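Local coordinates for protein purine nucleoside phosphorylase YlmD (PDB 6T1B) that catalyses the phosphorolysis of adenosine, inosine and S-methyl-5'-thioadenosine and also deaminates adenosine, using a catalytic zinc ion, at residues 83-88 with 109-114; 197-202 with 224-229; 123-128 with 251-256; 19-24 with 173-178. All coordinates share one frame; numbering follows the deposited sequence.

Three of the contacts reach one mixed sheet: contact 1 forms one of its edges, while contacts 3 and 4 bring in the neighbouring strands 127-133 and 173-176. Between these two a probable hydrogen bond joins Pro128 O to Gly177 N at 2.9 Å. Contact 2 lies on helix 219-229, whose Leu227 CD1 packs 3.7 Å from Val174 CG1 of contact 4. Contact 3 is the one at the active site: it holds Cys126, a ligand of the catalytic zinc ion, and Phe123, which touches inosine. Contact 1, its centre about 22 Å from that of contact 3, approaches the site through Gly109, about 6 Å from the side chain of His143. Contacts 2 and 4 lie away from the zinc and inosine sites.

Contact 1: residues 83-88 with 109-114; sequences ADIQKV and GLYTDE
The ring of Tyr111 has Lys87 over one face and Ile85 at its edge. Lys87 CB sits 3.9 Å from the ring centroid, a CH-pi contact displaced toward the rim, while Ile85 CG2 lies in the ring plane, 3.8 Å from Tyr111 CD2. With Lys87 CG anti to the backbone N (chi1 177°) and the chain extended beyond it, CG and CD continue past Tyr111 CE1. A lysine suits this exposed site because its methylenes pack on the ring while NZ reaches Glu165 in a salt bridge; Asp113 OD2 is a distant second partner, 4.0 Å from Lys87 NZ. Tyr111 OH bonds to the same Glu165, and Trp161 meets the ring edge-to-face. An alanine in place of Tyr111 would probably leave the lysine methylenes without their aromatic floor and Glu165 without its hydroxyl mate. On the face of the sheet that carries Leu110, its CD2 meets Val88 CG1 at 4.0 Å. Backbone bonds run from Gln86 N to Gly109 O, from Tyr111 N to Gln86 O and, straightest at 169°, from Val88 N to Tyr111 O (2.8 Å). Thr112 OG1 donates to Val88 O at 2.8 Å and accepts from Glu114 N, an ST turn closing the strand. The pattern is that of a parallel pair at the edge of a mixed sheet, strand 85-87 being outermost and 109-112 leading inward to 138-144.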
loop_
_atom_site.group_PDB
_atom_site.type_symbol
_atom_site.label_atom_id
_atom_site.label_comp_id
_atom_site.label_asym_id
_atom_site.label_seq_id
_atom_site.Cartn_x
_atom_site.Cartn_y
_atom_site.Cartn_z
ATOM N N ALA A 83 -8.703 -6.603 -7.479
ATOM C CA ALA A 83 -7.385 -7.222 -7.555
ATOM C C ALA A 83 -6.688 -6.953 -8.880
ATOM O O ALA A 83 -5.748 -7.675 -9.237
ATOM C CB ALA A 83 -7.480 -8.717 -7.270
ATOM N N ASP A 84 -7.094 -5.923 -9.614
ATOM C CA ASP A 84 -6.488 -5.623 -10.909
ATOM C C ASP A 84 -5.291 -4.680 -10.735
ATOM O O ASP A 84 -5.218 -3.900 -9.785
ATOM C CB ASP A 84 -7.550 -5.029 -11.839
ATOM C CG ASP A 84 -8.525 -6.079 -12.356
ATOM O OD1 ASP A 84 -8.068 -7.141 -12.860
ATOM O OD2 ASP A 84 -9.741 -5.849 -12.268
ATOM N N ILE A 85 -4.338 -4.812 -11.656
ATOM C CA ILE A 85 -3.049 -4.132 -11.585
ATOM C C ILE A 85 -2.721 -3.629 -12.981
ATOM O O ILE A 85 -2.999 -4.311 -13.972
ATOM C CB ILE A 85 -1.955 -5.113 -11.125
ATOM C CG1 ILE A 85 -2.185 -5.572 -9.694
ATOM C CG2 ILE A 85 -0.576 -4.493 -11.288
ATOM C CD1 ILE A 85 -1.321 -6.756 -9.293
ATOM N N GLN A 86 -2.117 -2.444 -13.068
ATOM C CA GLN A 86 -1.742 -1.844 -14.344
ATOM C C GLN A 86 -0.257 -1.495 -14.358
ATOM O O GLN A 86 0.239 -0.876 -13.410
ATOM C CB GLN A 86 -2.531 -0.550 -14.574
ATOM C CG GLN A 86 -2.506 -0.046 -15.997
ATOM C CD GLN A 86 -3.605 -0.682 -16.825
ATOM O OE1 GLN A 86 -4.772 -0.300 -16.725
ATOM N NE2 GLN A 86 -3.249 -1.673 -17.615
ATOM N N LYS A 87 0.431 -1.868 -15.423
ATOM C CA LYS A 87 1.779 -1.382 -15.675
ATOM C C LYS A 87 1.687 0.045 -16.189
ATOM O O LYS A 87 0.882 0.345 -17.084
ATOM C CB LYS A 87 2.445 -2.243 -16.737
ATOM C CG LYS A 87 3.835 -1.772 -17.121
ATOM C CD LYS A 87 4.480 -2.713 -18.103
ATOM C CE LYS A 87 5.911 -2.291 -18.471
ATOM N NZ LYS A 87 6.632 -3.369 -19.211
ATOM N N VAL A 88 2.496 0.937 -15.616
ATOM C CA VAL A 88 2.514 2.330 -16.043
ATOM C C VAL A 88 3.915 2.781 -16.410
ATOM O O VAL A 88 4.916 2.157 -16.042
ATOM C CB VAL A 88 1.926 3.263 -14.965
ATOM C CG1 VAL A 88 0.454 2.924 -14.746
ATOM C CG2 VAL A 88 2.709 3.134 -13.652
ATOM N N GLY A 109 -3.511 -1.777 -7.991
ATOM C CA GLY A 109 -2.071 -1.833 -7.911
ATOM C C GLY A 109 -1.475 -1.322 -9.199
ATOM O O GLY A 109 -2.112 -1.329 -10.258
ATOM N N LEU A 110 -0.216 -0.905 -9.097
ATOM C CA LEU A 110 0.514 -0.350 -10.218
ATOM C C LEU A 110 1.934 -0.887 -10.172
ATOM O O LEU A 110 2.449 -1.202 -9.093
ATOM C CB LEU A 110 0.624 1.175 -10.136
ATOM C CG LEU A 110 -0.684 1.944 -10.153
ATOM C CD1 LEU A 110 -0.450 3.415 -9.864
ATOM C CD2 LEU A 110 -1.415 1.726 -11.454
ATOM N N TYR A 111 2.577 -0.964 -11.332
ATOM C CA TYR A 111 4.010 -1.218 -11.323
ATOM C C TYR A 111 4.661 -0.503 -12.491
ATOM O O TYR A 111 3.995 -0.151 -13.466
ATOM C CB TYR A 111 4.376 -2.700 -11.339
ATOM C CG TYR A 111 4.104 -3.485 -12.594
ATOM C CD1 TYR A 111 5.090 -3.654 -13.558
ATOM C CD2 TYR A 111 2.895 -4.134 -12.773
ATOM C CE1 TYR A 111 4.864 -4.424 -14.681
ATOM C CE2 TYR A 111 2.676 -4.902 -13.889
ATOM C CZ TYR A 111 3.646 -5.044 -14.832
ATOM O OH TYR A 111 3.397 -5.830 -15.938
ATOM N N THR A 112 5.977 -0.301 -12.402
ATOM C CA THR A 112 6.712 0.307 -13.497
ATOM C C THR A 112 8.154 -0.175 -13.478
ATOM O O THR A 112 8.717 -0.463 -12.411
ATOM C CB THR A 112 6.670 1.838 -13.416
ATOM O OG1 THR A 112 7.277 2.431 -14.565
ATOM C CG2 THR A 112 7.386 2.351 -12.167
ATOM N N ASP A 113 8.749 -0.234 -14.656
ATOM C CA ASP A 113 10.174 -0.498 -14.770
ATOM C C ASP A 113 10.965 0.740 -15.183
ATOM O O ASP A 113 12.149 0.646 -15.484
ATOM C CB ASP A 113 10.456 -1.705 -15.674
ATOM C CG ASP A 113 10.086 -1.467 -17.120
ATOM O OD1 ASP A 113 9.631 -0.367 -17.442
ATOM O OD2 ASP A 113 10.253 -2.401 -17.940
ATOM N N GLU A 114 10.345 1.918 -15.118
ATOM C CA GLU A 114 10.997 3.161 -15.489
ATOM C C GLU A 114 11.319 3.981 -14.252
ATOM O O GLU A 114 10.595 3.928 -13.257
ATOM C CB GLU A 114 10.106 3.982 -16.435
ATOM C CG GLU A 114 9.747 3.230 -17.698
ATOM C CD GLU A 114 9.006 4.047 -18.731
ATOM O OE1 GLU A 114 8.688 3.465 -19.789
ATOM O OE2 GLU A 114 8.738 5.247 -18.508
HETATM O O HOH W 1 6.884 0.265 -16.837
#

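Contact 2: residues 197-202 with 224-229; sequences PTLPPE and RLQLLA
A connection laid against a helix is the element here: Thr198, which ends a short 3-10 segment past helix 189-195, and Leu199 and Pro200 in the loop that follows rest on Leu225, Gln226 and Ala229 of helix 219-229. The polar link joins Gln226 NE2 to Thr198 OG1 at 2.8 Å, but the bond is weak, bent to 132° at the hydrogen. The glutamine chain is extended beyond CG (chi2 -177°), which carries CD away from the helix toward the threonine. Each group also has a stronger partner: NE2 bonds to Thr149 O, and the threonine hydroxyl to Leu195 O at the end of helix 189-195. A small hydroxyl side chain fits, since it can give its proton to that carbonyl and still accept from the amide. The rest of the contact is apolar. Leu199 CD2 reaches Leu225 CB at 3.9 Å, the two side chains crossing at a slant, and Pro200 CG meets Ala229 CB, also at 3.9 Å. Alanine, with its single methyl, lets the rigid proline ring come near the helix. Around them, Leu199 and Leu225 both lean on Pro206, Gln226 touches Ala154 of helix 153-163, and the neighbouring Leu227 turns to that helix and to strands 173-176 and 237-239.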
loop_
_atom_site.group_PDB
_atom_site.type_symbol
_atom_site.label_atom_id
_atom_site.label_comp_id
_atom_site.label_asym_id
_atom_site.label_seq_id
_atom_site.Cartn_x
_atom_site.Cartn_y
_atom_site.Cartn_z
ATOM N N PRO A 197 -10.071 -19.787 0.242
ATOM C CA PRO A 197 -9.648 -20.388 -1.033
ATOM C C PRO A 197 -8.322 -19.885 -1.550
ATOM O O PRO A 197 -7.762 -20.504 -2.456
ATOM C CB PRO A 197 -10.784 -20.010 -1.999
ATOM C CG PRO A 197 -11.956 -19.719 -1.124
ATOM C CD PRO A 197 -11.394 -19.140 0.139
ATOM N N THR A 198 -7.804 -18.775 -1.029
ATOM C CA THR A 198 -6.594 -18.169 -1.570
ATOM C C THR A 198 -5.324 -18.673 -0.897
ATOM O O THR A 198 -4.222 -18.283 -1.304
ATOM C CB THR A 198 -6.655 -16.642 -1.426
ATOM O OG1 THR A 198 -6.436 -16.290 -0.054
ATOM C CG2 THR A 198 -8.006 -16.094 -1.880
ATOM N N LEU A 199 -5.446 -19.496 0.136
ATOM C CA LEU A 199 -4.291 -19.981 0.875
ATOM C C LEU A 199 -4.080 -21.460 0.600
ATOM O O LEU A 199 -5.036 -22.183 0.314
ATOM C CB LEU A 199 -4.504 -19.789 2.381
ATOM C CG LEU A 199 -4.844 -18.368 2.822
ATOM C CD1 LEU A 199 -5.367 -18.354 4.252
ATOM C CD2 LEU A 199 -3.639 -17.439 2.693
ATOM N N PRO A 200 -2.835 -21.948 0.689
ATOM C CA PRO A 200 -2.600 -23.370 0.434
ATOM C C PRO A 200 -3.363 -24.232 1.414
ATOM O O PRO A 200 -3.592 -23.840 2.573
ATOM C CB PRO A 200 -1.079 -23.506 0.632
ATOM C CG PRO A 200 -0.536 -22.140 0.367
ATOM C CD PRO A 200 -1.588 -21.191 0.881
ATOM N N PRO A 201 -3.764 -25.437 0.995
ATOM C CA PRO A 201 -4.604 -26.273 1.876
ATOM C C PRO A 201 -4.004 -26.552 3.247
ATOM O O PRO A 201 -4.744 -26.619 4.237
ATOM C CB PRO A 201 -4.789 -27.566 1.061
ATOM C CG PRO A 201 -4.518 -27.175 -0.358
ATOM C CD PRO A 201 -3.491 -26.084 -0.303
ATOM N N GLU A 202 -2.689 -26.737 3.338
ATOM C CA GLU A 202 -2.022 -27.044 4.603
ATOM C C GLU A 202 -1.802 -25.805 5.450
ATOM O O GLU A 202 -1.303 -25.917 6.573
ATOM C CB GLU A 202 -0.682 -27.745 4.303
ATOM C CG GLU A 202 0.160 -28.200 5.513
ATOM C CD GLU A 202 1.185 -29.296 5.160
ATOM O OE1 GLU A 202 1.306 -30.285 5.921
ATOM O OE2 GLU A 202 1.861 -29.175 4.115
ATOM N N ARG A 224 1.246 -12.121 3.203
ATOM C CA ARG A 224 2.530 -12.806 3.240
ATOM C C ARG A 224 2.381 -14.248 2.780
ATOM O O ARG A 224 3.187 -14.747 1.984
ATOM C CB ARG A 224 3.120 -12.751 4.649
ATOM C CG ARG A 224 4.420 -13.509 4.807
ATOM C CD ARG A 224 5.015 -13.339 6.203
ATOM N NE ARG A 224 6.067 -14.317 6.393
ATOM C CZ ARG A 224 5.864 -15.549 6.840
ATOM N NH1 ARG A 224 4.647 -15.965 7.168
ATOM N NH2 ARG A 224 6.887 -16.387 6.951
ATOM N N LEU A 225 1.372 -14.959 3.296
ATOM C CA LEU A 225 1.189 -16.360 2.931
ATOM C C LEU A 225 0.920 -16.503 1.441
ATOM O O LEU A 225 1.418 -17.432 0.795
ATOM C CB LEU A 225 0.050 -16.961 3.757
ATOM C CG LEU A 225 0.325 -17.102 5.255
ATOM C CD1 LEU A 225 -0.973 -17.430 5.993
ATOM C CD2 LEU A 225 1.349 -18.160 5.524
ATOM N N GLN A 226 0.146 -15.575 0.870
ATOM C CA GLN A 226 -0.093 -15.610 -0.568
ATOM C C GLN A 226 1.201 -15.394 -1.345
ATOM O O GLN A 226 1.438 -16.060 -2.352
ATOM C CB GLN A 226 -1.123 -14.567 -0.984
ATOM C CG GLN A 226 -2.550 -14.954 -0.633
ATOM C CD GLN A 226 -3.563 -13.931 -1.130
ATOM O OE1 GLN A 226 -3.240 -13.058 -1.922
ATOM N NE2 GLN A 226 -4.805 -14.067 -0.682
ATOM N N LEU A 227 2.023 -14.429 -0.909
ATOM C CA LEU A 227 3.274 -14.155 -1.611
ATOM C C LEU A 227 4.202 -15.353 -1.563
ATOM O O LEU A 227 4.859 -15.676 -2.558
ATOM C CB LEU A 227 3.970 -12.942 -1.007
ATOM C CG LEU A 227 3.245 -11.637 -1.286
ATOM C CD1 LEU A 227 3.690 -10.562 -0.307
ATOM C CD2 LEU A 227 3.478 -11.146 -2.701
ATOM N N LEU A 228 4.289 -16.002 -0.401
ATOM C CA LEU A 228 5.081 -17.218 -0.290
ATOM C C LEU A 228 4.586 -18.264 -1.273
ATOM O O LEU A 228 5.376 -18.891 -1.981
ATOM C CB LEU A 228 5.007 -17.746 1.142
ATOM C CG LEU A 228 5.745 -16.912 2.176
ATOM C CD1 LEU A 228 5.272 -17.242 3.594
ATOM C CD2 LEU A 228 7.249 -17.125 2.035
ATOM N N ALA A 229 3.266 -18.442 -1.350
ATOM C CA ALA A 229 2.707 -19.438 -2.262
ATOM C C ALA A 229 2.983 -19.093 -3.717
ATOM O O ALA A 229 3.117 -19.994 -4.554
ATOM C CB ALA A 229 1.197 -19.557 -2.035
#

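Contact 3: residues 123-128 with 251-256; sequences FADCVP and FFSHRR
Asp125 reaches across to the loop at 253-255 with its carboxylate. From CB, the torsion that sets CG anti to the carbonyl carbon (chi1 -81°) directs the group at this loop, and CG comes to 3.4 Å from Ser253 OG. At the tip the two oxygens divide the work. OD1 accepts from Arg255 N at 2.8 Å, met on its syn side and 22° out of the carboxylate plane; Arg255 CB lies 3.4 Å from the same OD1. OD2 accepts a hydrogen bond from Ser253 OG at 2.7 Å through its syn lone pair, and Thr244 OG1 bonds to it as well. The two bonds on OD2 and one on OD1 fix the rotation of the carboxylate, a task for which aspartate, short and with two acceptors, is well fitted. Ser253 OG in turn accepts from Arg256 N at 3.0 Å, an ST motif that lets the serine both give and receive. Beside this network His254 N donates to Ala124 O at 2.8 Å, almost straight at 175°, and the small Ala124 CB packs on Phe252 CB at 4.1 Å. Phe252 O, buried here, has no polar partner in the model. The arrangement borders the zinc and nucleoside site, as a second shell: Phe123 touches inosine, and Cys126, next to Asp125, binds the catalytic zinc ion with His81 and His143. Through Thr244, which lies between Cys243 and Cys246, the aspartate also ties this loop to the second, probably structural, zinc site.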
loop_
_atom_site.group_PDB
_atom_site.type_symbol
_atom_site.label_atom_id
_atom_site.label_comp_id
_atom_site.label_asym_id
_atom_site.label_seq_id
_atom_site.Cartn_x
_atom_site.Cartn_y
_atom_site.Cartn_z
ATOM N N PHE A 123 -4.059 4.984 1.742
ATOM C CA PHE A 123 -4.283 3.952 2.738
ATOM C C PHE A 123 -4.770 4.553 4.048
ATOM O O PHE A 123 -4.311 5.619 4.465
ATOM C CB PHE A 123 -2.980 3.202 3.030
ATOM C CG PHE A 123 -2.557 2.364 1.897
ATOM C CD1 PHE A 123 -3.037 1.075 1.779
ATOM C CD2 PHE A 123 -1.780 2.884 0.891
ATOM C CE1 PHE A 123 -2.702 0.292 0.687
ATOM C CE2 PHE A 123 -1.447 2.099 -0.209
ATOM C CZ PHE A 123 -1.919 0.812 -0.309
ATOM N N ALA A 124 -5.635 3.814 4.759
ATOM C CA ALA A 124 -5.976 4.109 6.146
ATOM C C ALA A 124 -6.547 2.864 6.830
ATOM O O ALA A 124 -7.643 2.884 7.377
ATOM C CB ALA A 124 -6.944 5.278 6.244
ATOM N N ASP A 125 -5.789 1.770 6.742
ATOM C CA ASP A 125 -6.034 0.493 7.412
ATOM C C ASP A 125 -5.658 -0.659 6.458
ATOM O O ASP A 125 -5.139 -1.679 6.897
ATOM C CB ASP A 125 -7.471 0.241 7.856
ATOM C CG ASP A 125 -7.844 0.912 9.170
ATOM O OD1 ASP A 125 -9.055 0.926 9.419
ATOM O OD2 ASP A 125 -6.974 1.373 9.967
ATOM N N CYS A 126 -5.935 -0.519 5.167
ATOM C CA CYS A 126 -5.698 -1.615 4.225
ATOM C C CYS A 126 -4.200 -1.820 4.064
ATOM O O CYS A 126 -3.397 -0.946 4.366
ATOM C CB CYS A 126 -6.373 -1.311 2.897
ATOM S SG CYS A 126 -8.189 -1.298 3.004
ATOM N N VAL A 127 -3.829 -2.988 3.569
ATOM C CA VAL A 127 -2.423 -3.350 3.514
ATOM C C VAL A 127 -1.715 -2.738 2.312
ATOM O O VAL A 127 -2.098 -3.005 1.162
ATOM C CB VAL A 127 -2.239 -4.881 3.497
ATOM C CG1 VAL A 127 -0.757 -5.217 3.506
ATOM C CG2 VAL A 127 -2.960 -5.512 4.659
ATOM N N PRO A 128 -0.677 -1.914 2.529
ATOM C CA PRO A 128 0.160 -1.466 1.402
ATOM C C PRO A 128 1.252 -2.493 1.148
ATOM O O PRO A 128 2.027 -2.831 2.058
ATOM C CB PRO A 128 0.724 -0.125 1.892
ATOM C CG PRO A 128 0.774 -0.236 3.382
ATOM C CD PRO A 128 -0.219 -1.326 3.809
ATOM N N PHE A 251 -1.281 7.774 12.500
ATOM C CA PHE A 251 -2.051 7.320 11.360
ATOM C C PHE A 251 -3.539 7.616 11.403
ATOM O O PHE A 251 -4.162 7.571 12.473
ATOM C CB PHE A 251 -1.919 5.810 11.170
ATOM C CG PHE A 251 -0.503 5.339 10.988
ATOM C CD1 PHE A 251 0.048 4.428 11.869
ATOM C CD2 PHE A 251 0.254 5.768 9.921
ATOM C CE1 PHE A 251 1.346 3.951 11.695
ATOM C CE2 PHE A 251 1.542 5.307 9.733
ATOM C CZ PHE A 251 2.082 4.392 10.640
ATOM N N PHE A 252 -4.091 7.945 10.226
ATOM C CA PHE A 252 -5.519 7.851 9.999
ATOM C C PHE A 252 -5.902 6.375 10.017
ATOM O O PHE A 252 -5.146 5.517 9.569
ATOM C CB PHE A 252 -5.898 8.395 8.627
ATOM C CG PHE A 252 -5.472 9.819 8.386
ATOM C CD1 PHE A 252 -4.516 10.110 7.396
ATOM C CD2 PHE A 252 -6.013 10.874 9.098
ATOM C CE1 PHE A 252 -4.123 11.432 7.169
ATOM C CE2 PHE A 252 -5.615 12.171 8.866
ATOM C CZ PHE A 252 -4.682 12.440 7.874
ATOM N N SER A 253 -7.119 6.084 10.470
ATOM C CA SER A 253 -7.624 4.721 10.489
ATOM C C SER A 253 -9.110 4.748 10.181
ATOM O O SER A 253 -9.888 5.281 10.967
ATOM C CB SER A 253 -7.394 4.058 11.851
ATOM O OG SER A 253 -8.072 2.825 11.947
ATOM N N HIS A 254 -9.496 4.150 9.061
ATOM C CA HIS A 254 -10.918 4.071 8.728
ATOM C C HIS A 254 -11.731 3.453 9.849
ATOM O O HIS A 254 -12.826 3.933 10.167
ATOM C CB HIS A 254 -11.046 3.255 7.446
ATOM C CG HIS A 254 -12.457 2.977 7.047
ATOM N ND1 HIS A 254 -13.230 3.905 6.390
ATOM C CD2 HIS A 254 -13.230 1.883 7.217
ATOM C CE1 HIS A 254 -14.426 3.396 6.174
ATOM N NE2 HIS A 254 -14.457 2.170 6.669
ATOM N N ARG A 255 -11.216 2.398 10.475
ATOM C CA ARG A 255 -11.973 1.739 11.528
ATOM C C ARG A 255 -11.981 2.569 12.806
ATOM O O ARG A 255 -13.043 2.814 13.388
ATOM C CB ARG A 255 -11.454 0.331 11.793
ATOM C CG ARG A 255 -12.286 -0.399 12.845
ATOM C CD ARG A 255 -12.008 -1.896 12.882
ATOM N NE ARG A 255 -12.770 -2.611 11.862
ATOM C CZ ARG A 255 -13.539 -3.675 12.088
ATOM N NH1 ARG A 255 -13.653 -4.194 13.308
ATOM N NH2 ARG A 255 -14.181 -4.235 11.073
ATOM N N ARG A 256 -10.797 3.000 13.278
ATOM C CA ARG A 256 -10.761 3.691 14.571
ATOM C C ARG A 256 -11.489 5.021 14.488
ATOM O O ARG A 256 -12.141 5.447 15.448
ATOM C CB ARG A 256 -9.315 3.946 14.996
ATOM C CG ARG A 256 -9.151 4.552 16.390
ATOM C CD ARG A 256 -7.759 5.123 16.612
ATOM N NE ARG A 256 -7.540 6.182 15.651
ATOM C CZ ARG A 256 -6.552 6.247 14.760
ATOM N NH1 ARG A 256 -5.591 5.347 14.712
ATOM N NH2 ARG A 256 -6.533 7.266 13.936
#

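Contact 4: residues 19-24 with 173-178; sequences PPFAGA and YVAIGP
This is an apolar contact between the sheets: Pro20 and Phe21, in the loop joining strands 13-16 and 25-29 of one mixed sheet, pack on Tyr173 and Ala175 of strand 173-176 in the other. Within the loop a 3-10 segment starts at Pro19 and runs on into a type I beta turn from Phe21 to Ala24; the prolines suit it because their fixed phi fits such a bend. Pro20 CB lies over one face of the Tyr173 ring, 3.9 Å from the centroid and 29° off the normal, in a CH-pi contact. Pro20 CG comes closer still to the rim, 3.3 Å from Tyr173 CD1. The same ring stacks with His236, just before strand 237-239. An alanine in place of Tyr173 would probably leave Pro20 without the aromatic surface under its ring and His236 without its stacking mate. Phe21 is the deeper residue, touching Tyr130 and Val132 of strand 127-133 as well. Its CG stands anti to the carbonyl carbon (chi1 -69°), and the ring turns an edge to the strand backbone at Val174 C. Small Ala175 leaves room for it: Phe21 CE1 meets Ala175 CB at 3.9 Å, and Phe21 CZ sits 3.6 Å from Ala175 N.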
loop_
_atom_site.group_PDB
_atom_site.type_symbol
_atom_site.label_atom_id
_atom_site.label_comp_id
_atom_site.label_asym_id
_atom_site.label_seq_id
_atom_site.Cartn_x
_atom_site.Cartn_y
_atom_site.Cartn_z
ATOM N N PRO A 19 16.620 -3.459 3.302
ATOM C CA PRO A 19 17.798 -3.233 2.434
ATOM C C PRO A 19 17.482 -3.299 0.949
ATOM O O PRO A 19 18.010 -2.481 0.178
ATOM C CB PRO A 19 18.763 -4.356 2.848
ATOM C CG PRO A 19 18.416 -4.625 4.258
ATOM C CD PRO A 19 16.931 -4.408 4.393
ATOM N N PRO A 20 16.631 -4.225 0.493
ATOM C CA PRO A 20 16.364 -4.297 -0.956
ATOM C C PRO A 20 15.699 -3.047 -1.529
ATOM O O PRO A 20 15.689 -2.882 -2.751
ATOM C CB PRO A 20 15.463 -5.534 -1.106
ATOM C CG PRO A 20 15.655 -6.315 0.149
ATOM C CD PRO A 20 15.942 -5.308 1.226
ATOM N N PHE A 21 15.144 -2.169 -0.698
ATOM C CA PHE A 21 14.478 -0.961 -1.158
ATOM C C PHE A 21 15.403 0.250 -1.106
ATOM O O PHE A 21 14.962 1.379 -1.367
ATOM C CB PHE A 21 13.184 -0.747 -0.353
ATOM C CG PHE A 21 12.115 -1.768 -0.648
ATOM C CD1 PHE A 21 12.088 -2.989 -0.011
ATOM C CD2 PHE A 21 11.135 -1.487 -1.576
ATOM C CE1 PHE A 21 11.117 -3.924 -0.302
ATOM C CE2 PHE A 21 10.161 -2.410 -1.862
ATOM C CZ PHE A 21 10.147 -3.624 -1.220
ATOM N N ALA A 22 16.682 0.031 -0.808
ATOM C CA ALA A 22 17.608 1.146 -0.652
ATOM C C ALA A 22 17.792 1.934 -1.947
ATOM O O ALA A 22 18.137 3.123 -1.897
ATOM C CB ALA A 22 18.960 0.627 -0.158
ATOM N N GLY A 23 17.579 1.306 -3.098
ATOM C CA GLY A 23 17.675 1.993 -4.373
ATOM C C GLY A 23 16.428 2.727 -4.817
ATOM O O GLY A 23 16.415 3.296 -5.921
ATOM N N ALA A 24 15.399 2.767 -3.981
ATOM C CA ALA A 24 14.140 3.388 -4.341
ATOM C C ALA A 24 13.763 4.432 -3.309
ATOM O O ALA A 24 14.254 4.434 -2.181
ATOM C CB ALA A 24 13.010 2.367 -4.440
ATOM N N TYR A 173 11.453 -8.792 -3.977
ATOM C CA TYR A 173 11.466 -8.474 -2.559
ATOM C C TYR A 173 10.229 -7.648 -2.262
ATOM O O TYR A 173 9.758 -6.871 -3.101
ATOM C CB TYR A 173 12.720 -7.697 -2.169
ATOM C CG TYR A 173 14.003 -8.424 -2.467
ATOM C CD1 TYR A 173 14.709 -9.081 -1.466
ATOM C CD2 TYR A 173 14.534 -8.428 -3.744
ATOM C CE1 TYR A 173 15.888 -9.742 -1.741
ATOM C CE2 TYR A 173 15.717 -9.087 -4.022
ATOM C CZ TYR A 173 16.387 -9.737 -3.025
ATOM O OH TYR A 173 17.571 -10.368 -3.328
ATOM N N VAL A 174 9.672 -7.849 -1.074
ATOM C CA VAL A 174 8.391 -7.255 -0.710
ATOM C C VAL A 174 8.492 -6.629 0.669
ATOM O O VAL A 174 9.092 -7.215 1.575
ATOM C CB VAL A 174 7.256 -8.305 -0.720
ATOM C CG1 VAL A 174 6.011 -7.698 -0.125
ATOM C CG2 VAL A 174 7.031 -8.834 -2.140
ATOM N N ALA A 175 7.890 -5.457 0.841
ATOM C CA ALA A 175 7.662 -4.908 2.169
ATOM C C ALA A 175 6.157 -4.770 2.337
ATOM O O ALA A 175 5.479 -4.210 1.470
ATOM C CB ALA A 175 8.338 -3.561 2.348
ATOM N N ILE A 176 5.631 -5.310 3.432
ATOM C CA ILE A 176 4.227 -5.156 3.798
ATOM C C ILE A 176 4.202 -4.066 4.853
ATOM O O ILE A 176 4.860 -4.200 5.896
ATOM C CB ILE A 176 3.654 -6.484 4.300
ATOM C CG1 ILE A 176 3.545 -7.463 3.132
ATOM C CG2 ILE A 176 2.309 -6.287 4.971
ATOM C CD1 ILE A 176 3.308 -8.881 3.549
ATOM N N GLY A 177 3.524 -2.969 4.563
ATOM C CA GLY A 177 3.607 -1.783 5.384
ATOM C C GLY A 177 2.571 -1.718 6.483
ATOM O O GLY A 177 1.795 -2.663 6.694
ATOM N N PRO A 178 2.564 -0.605 7.211
ATOM C CA PRO A 178 1.594 -0.401 8.297
ATOM C C PRO A 178 0.160 -0.561 7.816
ATOM O O PRO A 178 -0.219 -0.046 6.763
ATOM C CB PRO A 178 1.881 1.032 8.749
ATOM C CG PRO A 178 3.326 1.237 8.421
ATOM C CD PRO A 178 3.516 0.517 7.108
#